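Local structure of putative phosphoglycolate phosphatase (2HI0) at residues A[11-15]-A[208-212]; A[15-21]-A[106-112]; A[131-135]-A[164-170]; A[138-142]-A[154-158]. The protein probably catalyses the hydrolysis of 2-phosphoglycolate to glycolate and phosphate, as a member of the haloacid dehalogenase (HAD) hydrolase superfamily. All blocks are in the same frame, centred on the assembly; numbering follows the deposited sequence.

Contact 1: residues A[11-15]-A[208-212]; sequences MDGTI and VNWGF. With NA (sodium ion), chain C.
Trp210 meets Thr14 edge-on: its indole NE1 gives a nearly straight hydrogen bond (171°) to Thr14 O at 2.9 Å, with the oxygen lying almost in the ring plane. The indole is brought to this carbonyl by a first torsion of 56°, which sets CG between the backbone N and the carbonyl carbon and lays one ring face over CB of Val208. Next to it, Gly13 O lies against carbon, with Gly211 CA at 3.1 Å and Val208 CG2 at 3.6 Å. The Phe212 ring lies obliquely against the turn, its CE1 3.9 Å from Gly13 CA and its CZ 4.0 Å from Asp12 CB. A beta carbon on Gly13 would press against this ring. Behind this first shell, Met11 O accepts from both Thr14 N and Ile15 N, curling the 11-15 loop into a tight turn. That turn presents Asp12 O to the sodium ion at 2.5 Å; Asp10, Asp190 and water 1 also bind the metal. Asp190 in addition accepts a hydrogen bond from Phe212 N, linking the 208-212 loop to the metal site. The sequence of the turn matches the DxDx(T/V) signature of HAD enzymes, in whose relatives this site usually holds magnesium. The bonding and ring packing probably help hold the loop in the shape that lets Asp12 bind the metal through its backbone carbonyl.

Contact 2: residues A[15-21]-A[106-112]; sequences ILDTSAD and QIKTGPF. Unlike the reference sequence in segment 106-112: Gly110 (reference Cys).
Asp21 reaches from the first turn of its helix into the 106-109 loop, where Thr109 receives it. Its CB lies 3.5 Å from Thr109 OG1, and from there the carboxylate divides its work. Asp21 OD1 takes the N-H of Lys108 on its syn side at 2.9 Å. OD2 is gripped from opposite faces of the carboxylate plane, by Thr109 OG1 at 2.6 Å and by Ile107 N at 3.0 Å, while Thr109 N adds a weak bond. Water 2 then joins Thr109 OG1 to Asp21 N. Replacing Asp21 by an alanine would probably leave the N-H groups of Ile107 and Lys108 and the hydroxyl of Thr109 without their shared acceptor, freeing the loop to shift. Farther along, the segments pair as two short, weakly bonded antiparallel strands, 16-17 and 110-111, with a largely helical insertion between them, consistent with the flap of HAD enzymes and a C1-type cap. Gly110 O, of a residue that is cysteine in the reference sequence, accepts a straight hydrogen bond from Asp17 N at 2.8 Å. Asp17 CG is anti to the backbone N (chi1 -173°), which stacks the carboxylate almost parallel to the Phe112 ring, and Asp17 CB makes a CH-pi contact 3.9 Å from its centroid.

Contact 3: residues A[131-135]-A[164-170]; sequences VVSNK and RKPAPDM
Asn134 and Lys165 hold each other through a pair of hydrogen bonds in which a side-chain amide reads a backbone. Lys165 N donates to Asn134 OD1 at 2.9 Å, in the carbonyl plane and on a lone pair. Beside it Asn134 ND2 donates to Lys165 O at 3.0 Å, staying near its own amide plane but approaching from above the plane of the acceptor carbonyl. The other polar demands are shared: ND2 also bonds to Gly49 O, and Lys165 O takes a second donor, Arg164 NH1. With an aspartate in place of Asn134, Lys165 O would probably lose one of its two donors and face a repelling carboxylate oxygen instead. The side chain of Lys165 bends at its third torsion (62°), passing Asn134 OD1 and the end of strand 128-133 to carry NZ toward the metal site. There Lys165 NZ forms salt bridges with Asp194 and Asp10 and a hydrogen bond with Tyr187, and water 3 accepts from both Lys165 NZ at 2.7 Å and Asn134 N at 2.8 Å. Val132, which buries about as much as Lys165, makes an apolar contact: its CG1 packs against Met170 CB at 3.7 Å, where helix 169-178 begins. Met170, a selenomethionine, curls its CE to within 3.6 Å of Ser133 O. Ser133 and Lys165 stand where motifs II and III of HAD enzymes are expected. Because both polar edges of the Asn134 amide are engaged, the backbone of Lys165 is held beside the strand end while its side chain delivers NZ to the acidic residues near the metal.

Contact 4: residues A[138-142]-A[154-158]; sequences EAVQV and FALGE
Gln141 turns its flat amide edge-on to Ala155, and the peptide group it meets is approached from its face. Gln141 NE2 donates a hydrogen bond to Ala155 O at 3.0 Å, and this oxygen sits almost in the glutamine amide plane; the donor, however, stands 63° out of the carbonyl plane, not on a lone pair. A bend at the second torsion (chi2 -54°) folds the side chain back toward the strand, and NE2 also donates to Asn137 OD1. That same oxygen accepts from Gly157 N, so Asn137 serves helix and strand together. Beside Gln141 in the helix, Val140 does the apolar packing. Its CG2 rests 3.7 Å from Gly157 CA, while CG1 faces Ala155 CB at 4.4 Å. A beta carbon on Gly157 would collide with CG2, so the close seating of the helix depends on the glycine. Water 4 donates to Glu138 OE1 at 2.9 Å and to Glu158 O at 2.8 Å. The axes of helix 138-142 and strand 154-158 come within 7.0 Å and run roughly antiparallel (151°), as expected in the beta-alpha-beta crossover from strand 128-133 to strand 154-158, the latter outermost on this side of the parallel sheet. Leu156 bonds to its neighbour strand, whereas Ala155 O and Gly157 N point to the other edge, and the glutamine and asparagine side chains in effect supply partners of the kind a further strand might have offered.

In the fold
Contacts 1 and 3 lie at the C-terminal ends of the parallel strands, near the sodium ion; contacts 2 and 4 lie farther out. Contact 1 holds the metal ligand Asp12, whose carboxylate ties in two others: OD1 is 2.5 Å from Thr18 OG1 of contact 2 and forms a salt bridge with Lys135 NZ of contact 3 at 2.7 Å. Contacts 1 and 2 share Ile15, their centres about 10 Å apart. Contacts 3 and 4 lie on neighbouring strands, centres about 11 Å apart, joined by Glu158 N and Lys135 O at 2.9 Å. In contact 4 the side chain of Val140 is about 10 Å from the sodium ion and packs against Lys135 O, just after strand 128-133.

Contact 1: residues A[11-15]-A[208-212]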
loop_
_atom_site.group_PDB
_atom_site.type_symbol
_atom_site.label_atom_id
_atom_site.label_comp_id
_atom_site.label_asym_id
_atom_site.label_seq_id
_atom_site.Cartn_x
_atom_site.Cartn_y
_atom_site.Cartn_z
HETATM N N MSE A 11 -3.584 -2.169 -0.755
HETATM C CA MSE A 11 -4.764 -1.340 -0.533
HETATM C C MSE A 11 -4.571 0.068 -1.127
HETATM O O MSE A 11 -5.282 0.425 -2.092
HETATM C CB MSE A 11 -5.109 -1.271 0.958
HETATM C CG MSE A 11 -6.210 -0.320 1.264
HETATM SE SE MSE A 11 -6.950 -0.633 3.002
HETATM C CE MSE A 11 -8.215 -2.070 2.712
ATOM N N ASP A 12 -3.630 0.838 -0.554
ATOM C CA ASP A 12 -3.407 2.241 -0.945
ATOM C C ASP A 12 -3.018 2.362 -2.401
ATOM O O ASP A 12 -2.100 1.675 -2.836
ATOM C CB ASP A 12 -2.292 2.889 -0.117
ATOM C CG ASP A 12 -2.659 3.115 1.300
ATOM O OD1 ASP A 12 -3.575 3.879 1.595
ATOM O OD2 ASP A 12 -1.962 2.540 2.170
ATOM N N GLY A 13 -3.743 3.163 -3.178
ATOM C CA GLY A 13 -3.342 3.392 -4.575
ATOM C C GLY A 13 -3.666 2.257 -5.521
ATOM O O GLY A 13 -3.352 2.312 -6.704
ATOM N N THR A 14 -4.293 1.206 -5.008
ATOM C CA THR A 14 -4.505 -0.009 -5.751
ATOM C C THR A 14 -5.993 -0.297 -5.749
ATOM O O THR A 14 -6.650 -0.216 -6.782
ATOM C CB THR A 14 -3.667 -1.193 -5.197
ATOM O OG1 THR A 14 -2.270 -0.805 -5.181
ATOM C CG2 THR A 14 -3.838 -2.387 -6.034
ATOM N N ILE A 15 -6.560 -0.633 -4.589
ATOM C CA ILE A 15 -8.004 -0.844 -4.533
ATOM C C ILE A 15 -8.807 0.323 -3.929
ATOM O O ILE A 15 -9.949 0.515 -4.261
ATOM C CB ILE A 15 -8.381 -2.174 -3.877
ATOM C CG1 ILE A 15 -7.993 -2.212 -2.379
ATOM C CG2 ILE A 15 -7.788 -3.361 -4.702
ATOM C CD1 ILE A 15 -8.458 -3.519 -1.629
ATOM N N VAL A 208 -0.280 -1.461 -11.197
ATOM C CA VAL A 208 -1.368 -0.585 -11.637
ATOM C C VAL A 208 -0.803 0.845 -11.726
ATOM O O VAL A 208 0.085 1.209 -10.962
ATOM C CB VAL A 208 -2.616 -0.692 -10.694
ATOM C CG1 VAL A 208 -2.982 -2.177 -10.558
ATOM C CG2 VAL A 208 -2.406 -0.015 -9.306
ATOM N N ASN A 209 -1.329 1.638 -12.653
ATOM C CA ASN A 209 -0.794 2.997 -12.884
ATOM C C ASN A 209 -1.632 4.105 -12.214
ATOM O O ASN A 209 -1.373 5.295 -12.406
ATOM C CB ASN A 209 -0.637 3.267 -14.391
ATOM C CG ASN A 209 -1.923 3.784 -15.028
ATOM O OD1 ASN A 209 -3.012 3.449 -14.611
ATOM N ND2 ASN A 209 -1.781 4.632 -16.040
ATOM N N TRP A 210 -2.664 3.720 -11.468
ATOM C CA TRP A 210 -3.576 4.713 -10.896
ATOM C C TRP A 210 -3.256 5.002 -9.428
ATOM O O TRP A 210 -4.054 5.698 -8.756
ATOM C CB TRP A 210 -5.042 4.305 -11.079
ATOM C CG TRP A 210 -5.412 2.987 -10.537
ATOM C CD1 TRP A 210 -5.745 2.704 -9.255
ATOM C CD2 TRP A 210 -5.544 1.771 -11.278
ATOM N NE1 TRP A 210 -6.042 1.372 -9.123
ATOM C CE2 TRP A 210 -5.954 0.781 -10.364
ATOM C CE3 TRP A 210 -5.309 1.407 -12.617
ATOM C CZ2 TRP A 210 -6.165 -0.539 -10.765
ATOM C CZ3 TRP A 210 -5.552 0.169 -13.003
ATOM C CH2 TRP A 210 -5.954 -0.830 -12.084
ATOM N N GLY A 211 -2.094 4.543 -8.969
ATOM C CA GLY A 211 -1.695 4.721 -7.605
ATOM C C GLY A 211 -0.590 5.752 -7.371
ATOM O O GLY A 211 -0.581 6.794 -8.049
ATOM N N PHE A 212 0.299 5.465 -6.420
ATOM C CA PHE A 212 1.201 6.467 -5.905
ATOM C C PHE A 212 2.500 6.639 -6.706
ATOM O O PHE A 212 3.216 7.644 -6.483
ATOM C CB PHE A 212 1.544 6.204 -4.449
ATOM C CG PHE A 212 0.382 6.349 -3.488
ATOM C CD1 PHE A 212 -0.919 6.525 -3.900
ATOM C CD2 PHE A 212 0.637 6.284 -2.126
ATOM C CE1 PHE A 212 -1.955 6.622 -2.986
ATOM C CE2 PHE A 212 -0.371 6.387 -1.213
ATOM C CZ PHE A 212 -1.663 6.573 -1.611
HETATM NA NA NA C . 0.257 1.069 -2.274
HETATM O O HOH W 1 2.786 0.145 -2.294
#

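Contact 2: residues A[15-21]-A[106-112]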
loop_
_atom_site.group_PDB
_atom_site.type_symbol
_atom_site.label_atom_id
_atom_site.label_comp_id
_atom_site.label_asym_id
_atom_site.label_seq_id
_atom_site.Cartn_x
_atom_site.Cartn_y
_atom_site.Cartn_z
ATOM N N ILE A 15 -6.560 -0.633 -4.589
ATOM C CA ILE A 15 -8.004 -0.844 -4.533
ATOM C C ILE A 15 -8.807 0.323 -3.929
ATOM O O ILE A 15 -9.949 0.515 -4.261
ATOM C CB ILE A 15 -8.381 -2.174 -3.877
ATOM C CG1 ILE A 15 -7.993 -2.212 -2.379
ATOM C CG2 ILE A 15 -7.788 -3.361 -4.702
ATOM C CD1 ILE A 15 -8.458 -3.519 -1.629
ATOM N N LEU A 16 -8.136 1.114 -3.084
ATOM C CA LEU A 16 -8.733 2.257 -2.388
ATOM C C LEU A 16 -7.969 3.548 -2.694
ATOM O O LEU A 16 -6.736 3.587 -2.632
ATOM C CB LEU A 16 -8.780 2.051 -0.867
ATOM C CG LEU A 16 -9.851 1.051 -0.404
ATOM C CD1 LEU A 16 -9.836 0.980 1.102
ATOM C CD2 LEU A 16 -11.260 1.437 -0.859
ATOM N N ASP A 17 -8.746 4.599 -2.977
ATOM C CA ASP A 17 -8.270 5.938 -3.278
ATOM C C ASP A 17 -8.132 6.653 -1.910
ATOM O O ASP A 17 -9.085 7.263 -1.398
ATOM C CB ASP A 17 -9.301 6.595 -4.182
ATOM C CG ASP A 17 -8.879 7.916 -4.719
ATOM O OD1 ASP A 17 -7.880 8.499 -4.239
ATOM O OD2 ASP A 17 -9.616 8.339 -5.636
ATOM N N THR A 18 -6.931 6.558 -1.316
ATOM C CA THR A 18 -6.686 6.968 0.087
ATOM C C THR A 18 -5.890 8.251 0.272
ATOM O O THR A 18 -5.714 8.706 1.414
ATOM C CB THR A 18 -5.896 5.838 0.819
ATOM O OG1 THR A 18 -4.750 5.529 0.072
ATOM C CG2 THR A 18 -6.721 4.543 0.994
ATOM N N SER A 19 -5.324 8.800 -0.829
ATOM C CA SER A 19 -4.330 9.866 -0.647
ATOM C C SER A 19 -4.888 11.121 -0.002
ATOM O O SER A 19 -4.218 11.739 0.782
ATOM C CB SER A 19 -3.686 10.197 -1.981
ATOM O OG SER A 19 -4.629 10.461 -2.990
ATOM N N ALA A 20 -6.143 11.461 -0.281
ATOM C CA ALA A 20 -6.708 12.661 0.362
ATOM C C ALA A 20 -6.799 12.532 1.872
ATOM O O ALA A 20 -6.391 13.447 2.601
ATOM C CB ALA A 20 -8.090 13.022 -0.204
ATOM N N ASP A 21 -7.328 11.407 2.369
ATOM C CA ASP A 21 -7.515 11.208 3.813
ATOM C C ASP A 21 -6.151 11.072 4.485
ATOM O O ASP A 21 -5.936 11.537 5.614
ATOM C CB ASP A 21 -8.396 9.978 4.106
ATOM C CG ASP A 21 -9.897 10.229 3.863
ATOM O OD1 ASP A 21 -10.353 11.392 3.760
ATOM O OD2 ASP A 21 -10.675 9.244 3.782
ATOM N N GLN A 106 -12.186 7.238 6.318
ATOM C CA GLN A 106 -13.287 6.962 5.400
ATOM C C GLN A 106 -14.122 8.203 5.131
ATOM O O GLN A 106 -15.340 8.168 5.142
ATOM C CB GLN A 106 -14.127 5.825 5.961
ATOM C CG GLN A 106 -14.827 5.031 4.894
ATOM C CD GLN A 106 -15.953 4.188 5.486
ATOM O OE1 GLN A 106 -15.813 3.624 6.588
ATOM N NE2 GLN A 106 -17.078 4.117 4.773
ATOM N N ILE A 107 -13.465 9.313 4.900
ATOM C CA ILE A 107 -14.143 10.581 4.638
ATOM C C ILE A 107 -14.125 10.754 3.102
ATOM O O ILE A 107 -15.172 10.605 2.459
ATOM C CB ILE A 107 -13.461 11.770 5.390
ATOM C CG1 ILE A 107 -13.454 11.545 6.909
ATOM C CG2 ILE A 107 -14.125 13.140 5.051
ATOM C CD1 ILE A 107 -12.714 12.601 7.682
ATOM N N LYS A 108 -12.964 11.013 2.507
ATOM C CA LYS A 108 -12.835 11.068 1.049
ATOM C C LYS A 108 -12.524 9.677 0.414
ATOM O O LYS A 108 -12.604 9.504 -0.812
ATOM C CB LYS A 108 -11.707 12.033 0.680
ATOM C CG LYS A 108 -11.913 13.461 1.156
ATOM C CD LYS A 108 -13.243 14.020 0.720
ATOM C CE LYS A 108 -13.275 15.555 0.828
ATOM N NZ LYS A 108 -12.776 16.192 -0.435
ATOM N N THR A 109 -12.193 8.692 1.245
ATOM C CA THR A 109 -11.717 7.407 0.734
ATOM C C THR A 109 -12.858 6.535 0.208
ATOM O O THR A 109 -13.821 6.293 0.889
ATOM C CB THR A 109 -10.864 6.629 1.773
ATOM O OG1 THR A 109 -9.730 7.417 2.159
ATOM C CG2 THR A 109 -10.407 5.293 1.176
ATOM N N GLY A 110 -12.679 6.041 -1.017
ATOM C CA GLY A 110 -13.548 5.036 -1.629
ATOM C C GLY A 110 -12.761 4.156 -2.584
ATOM O O GLY A 110 -11.582 4.387 -2.840
ATOM N N PRO A 111 -13.439 3.168 -3.176
ATOM C CA PRO A 111 -12.792 2.300 -4.161
ATOM C C PRO A 111 -12.503 3.118 -5.417
ATOM O O PRO A 111 -13.227 4.051 -5.721
ATOM C CB PRO A 111 -13.858 1.230 -4.435
ATOM C CG PRO A 111 -15.156 1.909 -4.106
ATOM C CD PRO A 111 -14.864 2.851 -2.983
ATOM N N PHE A 112 -11.447 2.781 -6.135
ATOM C CA PHE A 112 -11.274 3.350 -7.478
ATOM C C PHE A 112 -12.386 2.840 -8.390
ATOM O O PHE A 112 -12.894 1.706 -8.224
ATOM C CB PHE A 112 -9.898 2.998 -8.088
ATOM C CG PHE A 112 -8.733 3.680 -7.414
ATOM C CD1 PHE A 112 -8.362 4.995 -7.748
ATOM C CD2 PHE A 112 -7.971 2.996 -6.485
ATOM C CE1 PHE A 112 -7.266 5.597 -7.133
ATOM C CE2 PHE A 112 -6.919 3.610 -5.871
ATOM C CZ PHE A 112 -6.552 4.896 -6.222
HETATM O O HOH W 2 -8.919 9.670 0.586
#

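Contact 3: residues A[131-135]-A[164-170]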
loop_
_atom_site.group_PDB
_atom_site.type_symbol
_atom_site.label_atom_id
_atom_site.label_comp_id
_atom_site.label_asym_id
_atom_site.label_seq_id
_atom_site.Cartn_x
_atom_site.Cartn_y
_atom_site.Cartn_z
ATOM N N VAL A 131 -6.158 -9.026 0.740
ATOM C CA VAL A 131 -5.496 -7.728 0.903
ATOM C C VAL A 131 -4.338 -7.917 1.877
ATOM O O VAL A 131 -4.510 -8.491 2.940
ATOM C CB VAL A 131 -6.424 -6.660 1.479
ATOM C CG1 VAL A 131 -5.632 -5.294 1.710
ATOM C CG2 VAL A 131 -7.631 -6.481 0.623
ATOM N N VAL A 132 -3.167 -7.489 1.455
ATOM C CA VAL A 132 -1.973 -7.456 2.308
ATOM C C VAL A 132 -1.339 -6.087 2.074
ATOM O O VAL A 132 -0.888 -5.758 0.970
ATOM C CB VAL A 132 -1.013 -8.622 2.023
ATOM C CG1 VAL A 132 0.272 -8.476 2.875
ATOM C CG2 VAL A 132 -1.707 -9.952 2.284
ATOM N N SER A 133 -1.318 -5.273 3.116
ATOM C CA SER A 133 -1.026 -3.823 3.016
ATOM C C SER A 133 -0.096 -3.376 4.168
ATOM O O SER A 133 -0.186 -3.881 5.290
ATOM C CB SER A 133 -2.360 -3.087 3.106
ATOM O OG SER A 133 -2.228 -1.690 3.241
ATOM N N ASN A 134 0.722 -2.363 3.894
ATOM C CA ASN A 134 1.544 -1.705 4.933
ATOM C C ASN A 134 0.778 -0.627 5.692
ATOM O O ASN A 134 1.318 -0.073 6.645
ATOM C CB ASN A 134 2.846 -1.060 4.350
ATOM C CG ASN A 134 4.005 -2.075 4.238
ATOM O OD1 ASN A 134 3.938 -3.163 4.832
ATOM N ND2 ASN A 134 5.029 -1.724 3.463
ATOM N N LYS A 135 -0.495 -0.426 5.349
ATOM C CA LYS A 135 -1.390 0.413 6.171
ATOM C C LYS A 135 -1.588 -0.254 7.535
ATOM O O LYS A 135 -1.701 -1.487 7.606
ATOM C CB LYS A 135 -2.728 0.596 5.476
ATOM C CG LYS A 135 -3.720 1.444 6.269
ATOM C CD LYS A 135 -5.074 1.605 5.516
ATOM C CE LYS A 135 -4.967 2.246 4.138
ATOM N NZ LYS A 135 -4.317 3.594 4.147
ATOM N N ARG A 164 7.019 -5.595 8.081
ATOM C CA ARG A 164 6.277 -4.993 7.016
ATOM C C ARG A 164 6.738 -5.513 5.665
ATOM O O ARG A 164 7.793 -6.114 5.555
ATOM C CB ARG A 164 6.425 -3.477 7.106
ATOM C CG ARG A 164 7.885 -3.024 6.857
ATOM C CD ARG A 164 7.915 -1.508 6.645
ATOM N NE ARG A 164 9.286 -0.984 6.536
ATOM C CZ ARG A 164 9.996 -0.904 5.418
ATOM N NH1 ARG A 164 9.538 -1.347 4.253
ATOM N NH2 ARG A 164 11.204 -0.364 5.470
ATOM N N LYS A 165 5.935 -5.248 4.656
ATOM C CA LYS A 165 6.332 -5.489 3.265
ATOM C C LYS A 165 7.547 -4.557 3.050
ATOM O O LYS A 165 7.560 -3.398 3.550
ATOM C CB LYS A 165 5.209 -5.110 2.278
ATOM C CG LYS A 165 3.904 -5.923 2.309
ATOM C CD LYS A 165 2.714 -5.078 1.800
ATOM C CE LYS A 165 2.925 -4.664 0.360
ATOM N NZ LYS A 165 1.878 -3.704 -0.119
ATOM N N PRO A 166 8.529 -4.991 2.258
ATOM C CA PRO A 166 8.562 -6.172 1.398
ATOM C C PRO A 166 9.112 -7.461 1.990
ATOM O O PRO A 166 9.328 -8.386 1.202
ATOM C CB PRO A 166 9.425 -5.689 0.231
ATOM C CG PRO A 166 10.448 -4.800 0.857
ATOM C CD PRO A 166 9.726 -4.132 2.028
ATOM N N ALA A 167 9.243 -7.567 3.333
ATOM C CA ALA A 167 9.527 -8.881 3.932
ATOM C C ALA A 167 8.392 -9.807 3.541
ATOM O O ALA A 167 7.252 -9.332 3.348
ATOM C CB ALA A 167 9.640 -8.812 5.465
ATOM N N PRO A 168 8.681 -11.113 3.412
ATOM C CA PRO A 168 7.601 -12.011 2.978
ATOM C C PRO A 168 6.565 -12.376 4.048
ATOM O O PRO A 168 5.573 -13.041 3.713
ATOM C CB PRO A 168 8.349 -13.278 2.565
ATOM C CG PRO A 168 9.607 -13.235 3.313
ATOM C CD PRO A 168 9.972 -11.794 3.481
ATOM N N ASP A 169 6.779 -11.983 5.301
ATOM C CA ASP A 169 6.028 -12.564 6.376
ATOM C C ASP A 169 4.502 -12.409 6.226
ATOM O O ASP A 169 3.722 -13.340 6.459
ATOM C CB ASP A 169 6.451 -11.949 7.712
ATOM C CG ASP A 169 7.944 -12.082 8.012
ATOM O OD1 ASP A 169 8.767 -11.778 7.137
ATOM O OD2 ASP A 169 8.298 -12.439 9.147
HETATM N N MSE A 170 4.050 -11.202 5.923
HETATM C CA MSE A 170 2.586 -10.967 5.884
HETATM C C MSE A 170 1.949 -11.735 4.732
HETATM O O MSE A 170 0.877 -12.287 4.872
HETATM C CB MSE A 170 2.275 -9.490 5.800
HETATM C CG MSE A 170 2.893 -8.659 6.941
HETATM SE SE MSE A 170 2.713 -6.738 6.630
HETATM C CE MSE A 170 1.022 -6.836 7.016
HETATM O O HOH W 3 1.273 -1.468 1.314
#

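Contact 4: residues A[138-142]-A[154-158]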
loop_
_atom_site.group_PDB
_atom_site.type_symbol
_atom_site.label_atom_id
_atom_site.label_comp_id
_atom_site.label_asym_id
_atom_site.label_seq_id
_atom_site.Cartn_x
_atom_site.Cartn_y
_atom_site.Cartn_z
ATOM N N GLU A 138 -5.394 -1.914 11.949
ATOM C CA GLU A 138 -6.659 -1.429 12.490
ATOM C C GLU A 138 -7.456 -0.676 11.415
ATOM O O GLU A 138 -8.679 -0.856 11.287
ATOM C CB GLU A 138 -6.381 -0.554 13.703
ATOM C CG GLU A 138 -5.546 0.708 13.419
ATOM C CD GLU A 138 -4.016 0.542 13.600
ATOM O OE1 GLU A 138 -3.483 -0.641 13.690
ATOM O OE2 GLU A 138 -3.373 1.647 13.650
ATOM N N ALA A 139 -6.756 0.125 10.603
ATOM C CA ALA A 139 -7.386 0.903 9.538
ATOM C C ALA A 139 -7.741 -0.023 8.342
ATOM O O ALA A 139 -8.823 0.084 7.767
ATOM C CB ALA A 139 -6.475 2.031 9.060
ATOM N N VAL A 140 -6.885 -0.987 8.024
ATOM C CA VAL A 140 -7.195 -1.955 6.993
ATOM C C VAL A 140 -8.514 -2.699 7.306
ATOM O O VAL A 140 -9.370 -2.865 6.432
ATOM C CB VAL A 140 -6.057 -3.001 6.807
ATOM C CG1 VAL A 140 -6.546 -4.211 5.891
ATOM C CG2 VAL A 140 -4.788 -2.316 6.175
ATOM N N GLN A 141 -8.627 -3.221 8.521
ATOM C CA GLN A 141 -9.809 -3.978 8.921
ATOM C C GLN A 141 -11.117 -3.150 8.840
ATOM O O GLN A 141 -12.139 -3.646 8.328
ATOM C CB GLN A 141 -9.608 -4.595 10.315
ATOM C CG GLN A 141 -8.457 -5.596 10.451
ATOM C CD GLN A 141 -8.512 -6.718 9.461
ATOM O OE1 GLN A 141 -9.595 -7.193 9.069
ATOM N NE2 GLN A 141 -7.345 -7.150 9.034
ATOM N N VAL A 142 -11.085 -1.899 9.294
ATOM C CA VAL A 142 -12.238 -1.023 9.199
ATOM C C VAL A 142 -12.651 -0.828 7.734
ATOM O O VAL A 142 -13.820 -0.884 7.379
ATOM C CB VAL A 142 -12.003 0.371 9.837
ATOM C CG1 VAL A 142 -13.141 1.331 9.493
ATOM C CG2 VAL A 142 -11.963 0.257 11.323
ATOM N N PHE A 154 -9.089 -13.032 3.066
ATOM C CA PHE A 154 -8.026 -12.700 3.982
ATOM C C PHE A 154 -7.699 -11.223 3.836
ATOM O O PHE A 154 -7.621 -10.721 2.727
ATOM C CB PHE A 154 -6.779 -13.540 3.671
ATOM C CG PHE A 154 -5.594 -13.266 4.592
ATOM C CD1 PHE A 154 -5.468 -13.952 5.793
ATOM C CD2 PHE A 154 -4.620 -12.344 4.250
ATOM C CE1 PHE A 154 -4.390 -13.708 6.623
ATOM C CE2 PHE A 154 -3.555 -12.116 5.080
ATOM C CZ PHE A 154 -3.449 -12.789 6.263
ATOM N N ALA A 155 -7.478 -10.545 4.953
ATOM C CA ALA A 155 -7.081 -9.145 4.924
ATOM C C ALA A 155 -6.166 -8.906 6.106
ATOM O O ALA A 155 -6.463 -9.340 7.227
ATOM C CB ALA A 155 -8.289 -8.185 4.955
ATOM N N LEU A 156 -5.015 -8.304 5.838
ATOM C CA LEU A 156 -4.039 -8.008 6.884
ATOM C C LEU A 156 -3.296 -6.708 6.574
ATOM O O LEU A 156 -2.802 -6.515 5.460
ATOM C CB LEU A 156 -3.020 -9.137 6.964
ATOM C CG LEU A 156 -1.933 -8.995 8.044
ATOM C CD1 LEU A 156 -2.552 -8.986 9.456
ATOM C CD2 LEU A 156 -0.902 -10.146 7.842
ATOM N N GLY A 157 -3.186 -5.834 7.584
ATOM C CA GLY A 157 -2.290 -4.712 7.558
ATOM C C GLY A 157 -1.118 -4.852 8.531
ATOM O O GLY A 157 -0.991 -5.842 9.210
ATOM N N GLU A 158 -0.287 -3.825 8.605
ATOM C CA GLU A 158 0.904 -3.825 9.402
ATOM C C GLU A 158 0.573 -3.830 10.902
ATOM O O GLU A 158 -0.353 -3.132 11.374
ATOM C CB GLU A 158 1.777 -2.634 9.000
ATOM C CG GLU A 158 3.083 -2.480 9.768
ATOM C CD GLU A 158 2.952 -1.650 11.042
ATOM O OE1 GLU A 158 2.273 -0.561 11.012
ATOM O OE2 GLU A 158 3.532 -2.102 12.071
HETATM O O HOH W 4 -0.721 -1.401 13.530
#